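Local coordinates for cytoplasmic protein (Cryptococcus neoformans var. grubii serotype A, PDB 7LPO) that probably hydrolyses steryl beta-glucosides to release glucose, as a sterylglucosidase of glycoside hydrolase family 5, at residues Trp316-Met321 with Asp455-Met460; Gln748-Trp753 with Ile766-Asn771. All blocks are in the same frame, centred on the assembly; numbering follows the deposited sequence.

Contact 1 of 2, residues Trp316-Met321 with Asp455-Met460; sequences WNFGPM and DGLTLM
Phe318 lays one ring face against Met460, and the broadest packing of this contact is there. Met460 CB sits 4.0 Å from the centroid of the Phe318 ring and 10° off the ring normal, a CH-pi contact centred on the face. Met460 CG stands beside it, 4.1 Å from Phe318 CE2, so that CB and CG lie across the face, while the chain beyond bends at both chi2 and chi3 (each -62°). The CB of Phe318 points at the helix, and with CG anti to the backbone N (chi1 -161°) the ring's CZ and CE2 end up beneath Met460 CB and CG.

The other half is sparser, resting on one methyl. Leu457 CD1 meets the ring near its plane, at the edge, 4.3 Å from Phe318 CE1, and lies 4.0 Å from Pro320 O. Pro320 is solvent-exposed and its CB points away from the helix; its carbonyl O is what meets Leu457. No hydrogen bond links the segments. On the helix side, Thr458 OG1 lies 2.6 Å from Asp455 OD2, met from above the carboxylate plane, and Thr458 N makes a weak bond to Asp455 OD1. The arrangement is that of a beta-hairpin tip, between strands 311-319 and 322-331, resting on the short, N-capped helix 456-461.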
ATOM      1  N   TRP A 316     -18.358 -11.111 -14.221  1.00 23.73           N
ATOM      2  CA  TRP A 316     -17.117 -11.858 -14.322  1.00 23.56           C
ATOM      3  C   TRP A 316     -16.849 -12.654 -13.057  1.00 22.19           C
ATOM      4  O   TRP A 316     -17.046 -12.155 -11.948  1.00 19.78           O
ATOM      5  CB  TRP A 316     -15.944 -10.919 -14.583  1.00 25.66           C
ATOM      6  CG  TRP A 316     -15.985 -10.351 -15.943  1.00 29.19           C
ATOM      7  CD1 TRP A 316     -16.719  -9.283 -16.371  1.00 29.56           C
ATOM      8  CD2 TRP A 316     -15.271 -10.830 -17.075  1.00 31.43           C
ATOM      9  NE1 TRP A 316     -16.497  -9.063 -17.708  1.00 30.94           N
ATOM     10  CE2 TRP A 316     -15.611 -10.003 -18.167  1.00 32.98           C
ATOM     11  CE3 TRP A 316     -14.371 -11.876 -17.270  1.00 33.00           C
ATOM     12  CZ2 TRP A 316     -15.081 -10.193 -19.442  1.00 36.78           C
ATOM     13  CZ3 TRP A 316     -13.848 -12.066 -18.524  1.00 36.39           C
ATOM     14  CH2 TRP A 316     -14.206 -11.230 -19.604  1.00 38.25           C
ATOM     15  N   ASN A 317     -16.368 -13.883 -13.241  1.00 24.28           N
ATOM     16  CA  ASN A 317     -15.881 -14.722 -12.160  1.00 23.95           C
ATOM     17  C   ASN A 317     -14.364 -14.794 -12.239  1.00 22.61           C
ATOM     18  O   ASN A 317     -13.781 -14.690 -13.320  1.00 22.72           O
ATOM     19  CB  ASN A 317     -16.472 -16.130 -12.246  1.00 28.15           C
ATOM     20  CG  ASN A 317     -17.989 -16.131 -12.191  1.00 32.26           C
ATOM     21  OD1 ASN A 317     -18.591 -15.425 -11.384  1.00 32.14           O
ATOM     22  ND2 ASN A 317     -18.615 -16.928 -13.054  1.00 34.77           N
ATOM     23  N   PHE A 318     -13.725 -14.990 -11.096  1.00 20.87           N
ATOM     24  CA  PHE A 318     -12.280 -15.172 -11.045  1.00 23.91           C
ATOM     25  C   PHE A 318     -11.975 -16.669 -11.017  1.00 23.38           C
ATOM     26  O   PHE A 318     -12.231 -17.344 -10.013  1.00 22.57           O
ATOM     27  CB  PHE A 318     -11.673 -14.463  -9.837  1.00 29.42           C
ATOM     28  CG  PHE A 318     -10.196 -14.226  -9.975  1.00 34.43           C
ATOM     29  CD1 PHE A 318      -9.290 -15.232  -9.686  1.00 35.84           C
ATOM     30  CD2 PHE A 318      -9.712 -13.006 -10.422  1.00 35.83           C
ATOM     31  CE1 PHE A 318      -7.923 -15.022  -9.832  1.00 36.28           C
ATOM     32  CE2 PHE A 318      -8.349 -12.792 -10.564  1.00 35.15           C
ATOM     33  CZ  PHE A 318      -7.456 -13.801 -10.275  1.00 34.46           C
ATOM     34  N   GLY A 319     -11.442 -17.183 -12.122  1.00 22.39           N
ATOM     35  CA  GLY A 319     -11.080 -18.576 -12.230  1.00 22.51           C
ATOM     36  C   GLY A 319      -9.611 -18.801 -11.944  1.00 21.59           C
ATOM     37  O   GLY A 319      -8.877 -17.874 -11.585  1.00 20.38           O
ATOM     38  N   PRO A 320      -9.144 -20.041 -12.109  1.00 19.38           N
ATOM     39  CA  PRO A 320      -7.729 -20.325 -11.800  1.00 21.72           C
ATOM     40  C   PRO A 320      -6.743 -19.589 -12.692  1.00 22.92           C
ATOM     41  O   PRO A 320      -5.610 -19.334 -12.265  1.00 23.14           O
ATOM     42  CB  PRO A 320      -7.615 -21.845 -11.989  1.00 22.68           C
ATOM     43  CG  PRO A 320      -8.762 -22.203 -12.924  1.00 23.43           C
ATOM     44  CD  PRO A 320      -9.881 -21.239 -12.546  1.00 20.35           C
ATOM     45  N   MET A 321      -7.131 -19.255 -13.922  1.00 29.34           N
ATOM     46  CA  MET A 321      -6.279 -18.504 -14.833  1.00 34.75           C
ATOM     47  C   MET A 321      -6.708 -17.045 -14.963  1.00 35.08           C
ATOM     48  O   MET A 321      -6.309 -16.369 -15.915  1.00 36.67           O
ATOM     49  CB  MET A 321      -6.274 -19.163 -16.210  1.00 40.39           C
ATOM     50  CG  MET A 321      -5.681 -20.559 -16.239  1.00 45.99           C
ATOM     51  SD  MET A 321      -3.950 -20.578 -15.755  1.00 51.56           S
ATOM     52  CE  MET A 321      -3.410 -22.094 -16.542  1.00 49.74           C
ATOM     53  N   ASP A 455       1.124 -11.369  -4.309  1.00 19.55           N
ATOM     54  CA  ASP A 455       0.770 -12.638  -4.931  1.00 16.94           C
ATOM     55  C   ASP A 455      -0.727 -12.588  -5.233  1.00 17.90           C
ATOM     56  O   ASP A 455      -1.558 -12.970  -4.397  1.00 16.97           O
ATOM     57  CB  ASP A 455       1.143 -13.788  -4.003  1.00 18.85           C
ATOM     58  CG  ASP A 455       0.729 -15.150  -4.543  1.00 22.41           C
ATOM     59  OD1 ASP A 455       0.074 -15.238  -5.607  1.00 23.49           O
ATOM     60  OD2 ASP A 455       1.058 -16.142  -3.872  1.00 24.13           O
ATOM     61  N   GLY A 456      -1.061 -12.104  -6.433  1.00 16.45           N
ATOM     62  CA  GLY A 456      -2.446 -11.798  -6.752  1.00 17.01           C
ATOM     63  C   GLY A 456      -3.351 -13.015  -6.760  1.00 17.86           C
ATOM     64  O   GLY A 456      -4.499 -12.943  -6.319  1.00 15.09           O
ATOM     65  N   LEU A 457      -2.863 -14.138  -7.284  1.00 15.11           N
ATOM     66  CA  LEU A 457      -3.676 -15.346  -7.269  1.00 16.60           C
ATOM     67  C   LEU A 457      -4.097 -15.693  -5.844  1.00 18.82           C
ATOM     68  O   LEU A 457      -5.259 -16.031  -5.585  1.00 15.19           O
ATOM     69  CB  LEU A 457      -2.904 -16.506  -7.900  1.00 17.07           C
ATOM     70  CG  LEU A 457      -3.640 -17.847  -7.821  1.00 17.73           C
ATOM     71  CD1 LEU A 457      -4.896 -17.802  -8.691  1.00 18.22           C
ATOM     72  CD2 LEU A 457      -2.764 -19.016  -8.236  1.00 18.55           C
ATOM     73  N   THR A 458      -3.147 -15.667  -4.913  1.00 14.50           N
ATOM     74  CA  THR A 458      -3.462 -15.986  -3.526  1.00 14.49           C
ATOM     75  C   THR A 458      -4.410 -14.956  -2.927  1.00 14.49           C
ATOM     76  O   THR A 458      -5.393 -15.309  -2.261  1.00 14.52           O
ATOM     77  CB  THR A 458      -2.169 -16.073  -2.716  1.00 14.44           C
ATOM     78  OG1 THR A 458      -1.303 -17.057  -3.310  1.00 14.45           O
ATOM     79  CG2 THR A 458      -2.456 -16.447  -1.284  1.00 14.44           C
ATOM     80  N   LEU A 459      -4.142 -13.675  -3.178  1.00 14.47           N
ATOM     81  CA  LEU A 459      -4.983 -12.613  -2.640  1.00 14.50           C
ATOM     82  C   LEU A 459      -6.424 -12.748  -3.117  1.00 15.91           C
ATOM     83  O   LEU A 459      -7.360 -12.677  -2.316  1.00 17.35           O
ATOM     84  CB  LEU A 459      -4.406 -11.263  -3.048  1.00 15.97           C
ATOM     85  CG  LEU A 459      -4.944 -10.002  -2.384  1.00 20.41           C
ATOM     86  CD1 LEU A 459      -4.661 -10.019  -0.911  1.00 20.99           C
ATOM     87  CD2 LEU A 459      -4.323  -8.780  -3.048  1.00 22.71           C
ATOM     88  N   MET A 460      -6.624 -12.958  -4.420  1.00 18.37           N
ATOM     89  CA  MET A 460      -7.985 -12.934  -4.951  1.00 20.05           C
ATOM     90  C   MET A 460      -8.760 -14.206  -4.631  1.00 19.22           C
ATOM     91  O   MET A 460      -9.974 -14.151  -4.400  1.00 20.49           O
ATOM     92  CB  MET A 460      -7.961 -12.715  -6.462  1.00 24.95           C
ATOM     93  CG  MET A 460      -7.150 -11.508  -6.899  1.00 30.60           C
ATOM     94  SD  MET A 460      -7.788  -9.923  -6.266  1.00 37.83           S
ATOM     95  CE  MET A 460      -9.396  -9.897  -7.005  1.00 34.18           C
TER

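Contact 2 of 2, residues Gln748-Trp753 with Ile766-Asn771; sequences QTLRWW and IEVQRN
Trp752 NE1 is hydrogen-bonded to His740 O, which ties down the polar edge of the indole while one of its faces is left to pack on Ile766. The setting is a beta-sandwich: strand 749-753, which pairs with strands 707-710 and 742-746, lies over strand 761-770, which belongs to a separate antiparallel sheet. Two measurements support face-to-face packing of sheets rather than pairing of neighbouring strands. The short strand axes stay 11.0 Å apart at closest approach, and no hydrogen bond crosses between the segments. Their directions differ by 156°, so they run roughly antiparallel.

Ile766 is the residue both inward-pointing side chains of the first strand share. Its CB stands over the six-membered ring of Trp752, 3.8 Å from the centroid and 18° off the normal, a CH-pi contact. The methyl CG2 comes closer to the benzo rim, 3.6 Å from Trp752 CZ3. Because Ile766 CG1 is anti to the backbone N (chi1 -171°), CD1 extends along the indole toward the fused bond, 3.9 Å from Trp752 CD2; Ile766 and the indole lie alongside each other, pointing opposite ways.

Leu750 behaves differently: it reaches toward Ile766 tip to tip. Ile709, Ile736 and Val743 add to the apolar layer around Leu750, and Ala738 touches both Trp752 and Ile766; all four residues of the contact are buried. Between Leu750 and Trp752, the CB of Arg751 points the opposite way, and its NH2 forms a salt bridge with Asp646, as expected of alternating strand faces. One methyl of Leu750 meets both contacting residues of strand 761-770, Ile766 closely and Val768 more loosely: Leu750 CD2 lies 3.7 Å from Ile766 CD1 and 4.3 Å from Val768 CG2.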
ATOM      1  N   GLN A 748      18.599 -11.100  20.542  1.00 19.10           N
ATOM      2  CA  GLN A 748      18.290 -11.528  19.185  1.00 19.26           C
ATOM      3  C   GLN A 748      19.216 -10.894  18.148  1.00 19.43           C
ATOM      4  O   GLN A 748      18.855 -10.807  16.968  1.00 19.75           O
ATOM      5  CB  GLN A 748      16.833 -11.203  18.854  1.00 17.63           C
ATOM      6  CG  GLN A 748      15.830 -12.024  19.652  1.00 18.03           C
ATOM      7  CD  GLN A 748      14.400 -11.703  19.281  1.00 17.67           C
ATOM      8  OE1 GLN A 748      13.694 -12.528  18.698  1.00 17.04           O
ATOM      9  NE2 GLN A 748      13.966 -10.493  19.610  1.00 19.69           N
ATOM     10  N   THR A 749      20.404 -10.470  18.558  1.00 20.93           N
ATOM     11  CA  THR A 749      21.343  -9.773  17.692  1.00 22.78           C
ATOM     12  C   THR A 749      22.607 -10.599  17.522  1.00 22.68           C
ATOM     13  O   THR A 749      23.170 -11.092  18.507  1.00 21.97           O
ATOM     14  CB  THR A 749      21.706  -8.399  18.268  1.00 27.12           C
ATOM     15  OG1 THR A 749      20.512  -7.666  18.573  1.00 28.24           O
ATOM     16  CG2 THR A 749      22.552  -7.589  17.278  1.00 27.45           C
ATOM     17  N   LEU A 750      23.044 -10.743  16.274  1.00 23.24           N
ATOM     18  CA  LEU A 750      24.341 -11.306  15.933  1.00 25.51           C
ATOM     19  C   LEU A 750      25.224 -10.192  15.388  1.00 27.33           C
ATOM     20  O   LEU A 750      24.798  -9.430  14.514  1.00 28.75           O
ATOM     21  CB  LEU A 750      24.190 -12.419  14.899  1.00 27.62           C
ATOM     22  CG  LEU A 750      25.475 -12.892  14.226  1.00 31.29           C
ATOM     23  CD1 LEU A 750      26.452 -13.394  15.255  1.00 35.08           C
ATOM     24  CD2 LEU A 750      25.144 -13.972  13.228  1.00 31.78           C
ATOM     25  N   ARG A 751      26.445 -10.092  15.910  1.00 27.87           N
ATOM     26  CA  ARG A 751      27.400  -9.072  15.496  1.00 25.96           C
ATOM     27  C   ARG A 751      28.581  -9.765  14.843  1.00 22.80           C
ATOM     28  O   ARG A 751      29.111 -10.732  15.392  1.00 23.46           O
ATOM     29  CB  ARG A 751      27.860  -8.227  16.685  1.00 29.44           C
ATOM     30  CG  ARG A 751      26.734  -7.423  17.304  1.00 31.79           C
ATOM     31  CD  ARG A 751      27.243  -6.370  18.280  1.00 36.71           C
ATOM     32  NE  ARG A 751      26.151  -5.501  18.723  1.00 42.07           N
ATOM     33  CZ  ARG A 751      25.397  -5.736  19.796  1.00 46.93           C
ATOM     34  NH1 ARG A 751      25.621  -6.807  20.548  1.00 51.55           N
ATOM     35  NH2 ARG A 751      24.421  -4.899  20.122  1.00 45.00           N
ATOM     36  N   TRP A 752      28.994  -9.267  13.680  1.00 20.00           N
ATOM     37  CA  TRP A 752      29.933  -9.964  12.806  1.00 22.17           C
ATOM     38  C   TRP A 752      31.014  -8.992  12.349  1.00 23.21           C
ATOM     39  O   TRP A 752      30.769  -8.132  11.493  1.00 24.87           O
ATOM     40  CB  TRP A 752      29.183 -10.572  11.625  1.00 23.72           C
ATOM     41  CG  TRP A 752      30.013 -11.420  10.722  1.00 24.15           C
ATOM     42  CD1 TRP A 752      31.222 -11.991  11.004  1.00 24.31           C
ATOM     43  CD2 TRP A 752      29.693 -11.804   9.381  1.00 23.52           C
ATOM     44  NE1 TRP A 752      31.672 -12.702   9.919  1.00 23.85           N
ATOM     45  CE2 TRP A 752      30.752 -12.599   8.909  1.00 23.62           C
ATOM     46  CE3 TRP A 752      28.615 -11.548   8.533  1.00 22.60           C
ATOM     47  CZ2 TRP A 752      30.759 -13.144   7.635  1.00 22.93           C
ATOM     48  CZ3 TRP A 752      28.627 -12.087   7.270  1.00 22.70           C
ATOM     49  CH2 TRP A 752      29.687 -12.879   6.833  1.00 22.33           C
ATOM     50  N   TRP A 753      32.200  -9.118  12.939  1.00 26.31           N
ATOM     51  CA  TRP A 753      33.362  -8.331  12.552  1.00 27.99           C
ATOM     52  C   TRP A 753      34.190  -9.117  11.548  1.00 30.73           C
ATOM     53  O   TRP A 753      34.372 -10.331  11.699  1.00 32.65           O
ATOM     54  CB  TRP A 753      34.251  -7.998  13.752  1.00 25.29           C
ATOM     55  CG  TRP A 753      33.639  -7.159  14.831  1.00 23.65           C
ATOM     56  CD1 TRP A 753      33.808  -5.823  15.020  1.00 23.38           C
ATOM     57  CD2 TRP A 753      32.801  -7.611  15.894  1.00 23.40           C
ATOM     58  NE1 TRP A 753      33.120  -5.407  16.130  1.00 22.92           N
ATOM     59  CE2 TRP A 753      32.486  -6.488  16.683  1.00 25.05           C
ATOM     60  CE3 TRP A 753      32.283  -8.857  16.256  1.00 25.51           C
ATOM     61  CZ2 TRP A 753      31.673  -6.573  17.804  1.00 26.58           C
ATOM     62  CZ3 TRP A 753      31.479  -8.938  17.371  1.00 25.83           C
ATOM     63  CH2 TRP A 753      31.185  -7.810  18.132  1.00 27.91           C
ATOM     64  N   ILE A 766      28.030 -16.285   5.996  1.00 22.73           N
ATOM     65  CA  ILE A 766      27.734 -16.677   7.366  1.00 22.61           C
ATOM     66  C   ILE A 766      26.508 -17.574   7.322  1.00 19.93           C
ATOM     67  O   ILE A 766      25.531 -17.260   6.632  1.00 17.12           O
ATOM     68  CB  ILE A 766      27.502 -15.458   8.286  1.00 24.98           C
ATOM     69  CG1 ILE A 766      27.430 -15.916   9.742  1.00 27.07           C
ATOM     70  CG2 ILE A 766      26.247 -14.694   7.898  1.00 26.30           C
ATOM     71  CD1 ILE A 766      27.707 -14.809  10.744  1.00 28.57           C
ATOM     72  N   GLU A 767      26.565 -18.692   8.041  1.00 22.97           N
ATOM     73  CA  GLU A 767      25.473 -19.652   8.097  1.00 26.25           C
ATOM     74  C   GLU A 767      25.075 -19.889   9.546  1.00 26.89           C
ATOM     75  O   GLU A 767      25.932 -19.985  10.430  1.00 28.32           O
ATOM     76  CB  GLU A 767      25.866 -20.965   7.429  1.00 29.56           C
ATOM     77  CG  GLU A 767      26.360 -20.784   6.007  1.00 34.66           C
ATOM     78  CD  GLU A 767      27.166 -21.964   5.508  1.00 40.82           C
ATOM     79  OE1 GLU A 767      26.544 -22.986   5.147  1.00 43.33           O
ATOM     80  OE2 GLU A 767      28.418 -21.867   5.477  1.00 42.12           O
ATOM     81  N   VAL A 768      23.769 -19.981   9.777  1.00 21.74           N
ATOM     82  CA  VAL A 768      23.204 -20.092  11.114  1.00 20.58           C
ATOM     83  C   VAL A 768      22.127 -21.165  11.093  1.00 21.30           C
ATOM     84  O   VAL A 768      21.383 -21.294  10.114  1.00 20.76           O
ATOM     85  CB  VAL A 768      22.612 -18.747  11.584  1.00 19.02           C
ATOM     86  CG1 VAL A 768      21.965 -18.891  12.972  1.00 18.86           C
ATOM     87  CG2 VAL A 768      23.674 -17.663  11.584  1.00 20.44           C
ATOM     88  N   GLN A 769      22.045 -21.943  12.170  1.00 20.36           N
ATOM     89  CA  GLN A 769      20.904 -22.822  12.368  1.00 20.36           C
ATOM     90  C   GLN A 769      20.740 -23.087  13.852  1.00 20.22           C
ATOM     91  O   GLN A 769      21.700 -23.008  14.623  1.00 19.73           O
ATOM     92  CB  GLN A 769      21.045 -24.149  11.615  1.00 22.23           C
ATOM     93  CG  GLN A 769      22.204 -25.018  12.048  1.00 26.08           C
ATOM     94  CD  GLN A 769      22.395 -26.209  11.121  1.00 32.58           C
ATOM     95  OE1 GLN A 769      21.456 -26.962  10.851  1.00 35.88           O
ATOM     96  NE2 GLN A 769      23.607 -26.374  10.614  1.00 35.79           N
ATOM     97  N   ARG A 770      19.512 -23.414  14.242  1.00 18.78           N
ATOM     98  CA  ARG A 770      19.260 -23.809  15.619  1.00 21.98           C
ATOM     99  C   ARG A 770      19.865 -25.182  15.889  1.00 21.71           C
ATOM    100  O   ARG A 770      19.692 -26.118  15.102  1.00 20.89           O
ATOM    101  CB  ARG A 770      17.763 -23.833  15.906  1.00 21.03           C
ATOM    102  CG  ARG A 770      17.446 -24.115  17.371  1.00 19.34           C
ATOM    103  CD  ARG A 770      15.947 -24.106  17.627  1.00 17.23           C
ATOM    104  NE  ARG A 770      15.642 -24.435  19.018  1.00 17.83           N
ATOM    105  CZ  ARG A 770      15.431 -25.672  19.463  1.00 19.70           C
ATOM    106  NH1 ARG A 770      15.487 -26.715  18.639  1.00 18.13           N
ATOM    107  NH2 ARG A 770      15.169 -25.873  20.740  1.00 21.24           N
ATOM    108  N   ASN A 771      20.581 -25.298  17.002  1.00 23.43           N
ATOM    109  CA  ASN A 771      21.123 -26.587  17.414  1.00 23.81           C
ATOM    110  C   ASN A 771      19.994 -27.566  17.679  1.00 25.98           C
ATOM    111  O   ASN A 771      19.125 -27.310  18.518  1.00 26.69           O
ATOM    112  CB  ASN A 771      21.979 -26.415  18.662  1.00 23.16           C
ATOM    113  CG  ASN A 771      23.257 -25.682  18.373  1.00 24.05           C
ATOM    114  OD1 ASN A 771      23.899 -25.915  17.345  1.00 25.66           O
ATOM    115  ND2 ASN A 771      23.633 -24.776  19.266  1.00 24.54           N
TER

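In the fold
The two contacts follow one another along the chain, contact 1 closing before contact 2 opens. Their centres are 39 Å apart and their nearest atoms about 25 Å, so they do not touch. Contact 1 joins segments whose nearest ends are 134 residues apart, bringing a three-stranded antiparallel sheet against the short helix that follows strand 447-449, in the part of the chain consistent with a family 5 TIM barrel. Contact 2 is local, 13 residues apart at the nearest ends, and lies in the C-terminal beta domain, 32 Å from the chain centre against 19 Å for contact 1. They therefore report on separate parts: surface packing of a hairpin, and the buried core between two sheets.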